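Local coordinates for sugar ABC transporter, sugar-binding protein (Streptococcus pneumoniae, PDB 2HEU) that probably binds sugars outside the cell, as the extracellular solute-binding component RafE of an ABC transporter, and delivers them to the membrane permease for uptake, at residues L294-I298 with F311-M315. Residue numbers count along the deposited sequence, not the author numbering.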
loop_
_atom_site.group_PDB
_atom_site.type_symbol
_atom_site.label_atom_id
_atom_site.label_comp_id
_atom_site.label_asym_id
_atom_site.label_seq_id
_atom_site.Cartn_x
_atom_site.Cartn_y
_atom_site.Cartn_z
ATOM N N LEU A 294 9.248 -1.005 1.336
ATOM C CA LEU A 294 10.624 -1.278 1.826
ATOM C C LEU A 294 10.556 -1.406 3.308
ATOM O O LEU A 294 10.301 -0.411 4.019
ATOM C CB LEU A 294 11.567 -0.165 1.372
ATOM C CG LEU A 294 13.074 -0.562 1.605
ATOM C CD1 LEU A 294 13.558 -1.559 0.535
ATOM C CD2 LEU A 294 13.957 0.670 1.662
ATOM N N ALA A 295 10.664 -2.632 3.801
ATOM C CA ALA A 295 10.282 -2.961 5.183
ATOM C C ALA A 295 11.108 -4.178 5.527
ATOM O O ALA A 295 11.023 -5.189 4.867
ATOM C CB ALA A 295 8.800 -3.219 5.308
ATOM N N TRP A 296 11.952 -4.037 6.572
ATOM C CA TRP A 296 12.967 -5.058 6.881
ATOM C C TRP A 296 12.828 -5.615 8.262
ATOM O O TRP A 296 12.566 -4.921 9.245
ATOM C CB TRP A 296 14.388 -4.503 6.746
ATOM C CG TRP A 296 14.810 -4.022 5.405
ATOM C CD1 TRP A 296 14.119 -4.156 4.207
ATOM C CD2 TRP A 296 15.979 -3.286 5.051
ATOM N NE1 TRP A 296 14.812 -3.577 3.198
ATOM C CE2 TRP A 296 16.001 -3.064 3.671
ATOM C CE3 TRP A 296 17.080 -2.865 5.828
ATOM C CZ2 TRP A 296 17.044 -2.391 3.013
ATOM C CZ3 TRP A 296 18.106 -2.223 5.170
ATOM C CH2 TRP A 296 18.079 -1.989 3.795
ATOM N N SER A 297 13.101 -6.924 8.327
ATOM C CA SER A 297 13.211 -7.698 9.573
ATOM C C SER A 297 14.590 -8.402 9.624
ATOM O O SER A 297 15.229 -8.550 8.563
ATOM C CB SER A 297 12.090 -8.719 9.653
ATOM O OG SER A 297 10.810 -8.098 9.709
ATOM N N ILE A 298 15.012 -8.759 10.811
ATOM C CA ILE A 298 16.325 -9.405 11.003
ATOM C C ILE A 298 16.094 -10.782 11.503
ATOM O O ILE A 298 15.311 -11.011 12.425
ATOM C CB ILE A 298 17.176 -8.605 11.990
ATOM C CG1 ILE A 298 17.390 -7.157 11.527
ATOM C CG2 ILE A 298 18.515 -9.317 12.244
ATOM C CD1 ILE A 298 18.161 -6.328 12.532
ATOM N N PHE A 311 23.368 -2.875 9.210
ATOM C CA PHE A 311 22.786 -2.601 7.888
ATOM C C PHE A 311 21.403 -1.944 7.974
ATOM O O PHE A 311 21.098 -0.995 7.248
ATOM C CB PHE A 311 22.769 -3.931 7.063
ATOM C CG PHE A 311 22.337 -3.789 5.637
ATOM C CD1 PHE A 311 23.115 -3.093 4.770
ATOM C CD2 PHE A 311 21.167 -4.320 5.196
ATOM C CE1 PHE A 311 22.800 -3.007 3.439
ATOM C CE2 PHE A 311 20.831 -4.158 3.864
ATOM C CZ PHE A 311 21.637 -3.519 2.977
ATOM N N VAL A 312 20.581 -2.482 8.883
ATOM C CA VAL A 312 19.255 -1.894 9.107
ATOM C C VAL A 312 19.405 -0.429 9.609
ATOM O O VAL A 312 18.739 0.489 9.106
ATOM C CB VAL A 312 18.457 -2.719 10.051
ATOM C CG1 VAL A 312 17.092 -2.069 10.377
ATOM C CG2 VAL A 312 18.208 -4.144 9.464
ATOM N N GLU A 313 20.305 -0.219 10.588
ATOM C CA GLU A 313 20.498 1.126 11.120
ATOM C C GLU A 313 20.912 2.083 10.018
ATOM O O GLU A 313 20.453 3.225 9.986
ATOM C CB GLU A 313 21.525 1.083 12.251
ATOM C CG GLU A 313 21.691 2.443 12.902
ATOM C CD GLU A 313 22.753 3.309 12.330
ATOM O OE1 GLU A 313 23.873 2.789 12.078
ATOM O OE2 GLU A 313 22.539 4.535 12.270
ATOM N N TYR A 314 21.807 1.679 9.146
ATOM C CA TYR A 314 22.295 2.523 8.124
ATOM C C TYR A 314 21.134 3.073 7.271
ATOM O O TYR A 314 21.102 4.282 6.963
ATOM C CB TYR A 314 23.297 1.733 7.190
ATOM C CG TYR A 314 23.999 2.555 6.205
ATOM C CD1 TYR A 314 23.792 2.451 4.855
ATOM C CD2 TYR A 314 24.976 3.456 6.604
ATOM C CE1 TYR A 314 24.473 3.164 3.955
ATOM C CE2 TYR A 314 25.710 4.207 5.690
ATOM C CZ TYR A 314 25.435 4.069 4.376
ATOM O OH TYR A 314 26.069 4.838 3.423
ATOM N N MET A 315 20.183 2.200 6.919
ATOM C CA MET A 315 19.075 2.637 6.085
ATOM C C MET A 315 18.140 3.595 6.788
ATOM O O MET A 315 17.376 4.324 6.111
ATOM C CB MET A 315 18.345 1.393 5.564
ATOM C CG MET A 315 17.357 1.666 4.416
ATOM S SD MET A 315 18.269 1.867 2.915
ATOM C CE MET A 315 17.630 2.813 2.867
#
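Strand 295-298 and the last turn of helix 305-315 run nearly antiparallel, their short axes at 156° and 10.1 Å apart at closest approach. The backbones come nearest at Trp-296 and Val-312, whose CA atoms lie 7.4 Å apart. No hydrogen bond crosses between them; the contact is apolar and buried, covering 324 Å² in all. Leu-294, Trp-296 and Ile-298 direct their CA-to-CB bonds toward the helix, and Trp-296 contributes the largest share of the buried surface, 121 Å². Its six-membered ring lies almost parallel to the Phe-311 ring, with planes at 4°, but the centroids are 5.0 Å apart and the rings are slid so far that they barely overlap; CH2 of Trp-296 is 3.5 Å from CE2 of Phe-311. Val-312 CG2 packs against the indole edge, 4.0 Å from Trp-296 CE3, and also lies 3.7 Å from CG1 of Ile-298, thus bridging two strand residues. Met-315 CB approaches Trp-296 CZ3 to 3.6 Å, while its SD sits obliquely 4.9 Å from the centroid of the six-membered ring, a Met-aromatic contact. Tyr-23 and Phe-124 extend the aromatic cluster around Trp-296. Strand 295-298 belongs to the mixed five-stranded sheet, antiparallel to its neighbour 74-76, and this helix packing on a sheet face is typical of the α/β lobes of periplasmic-binding-protein folds.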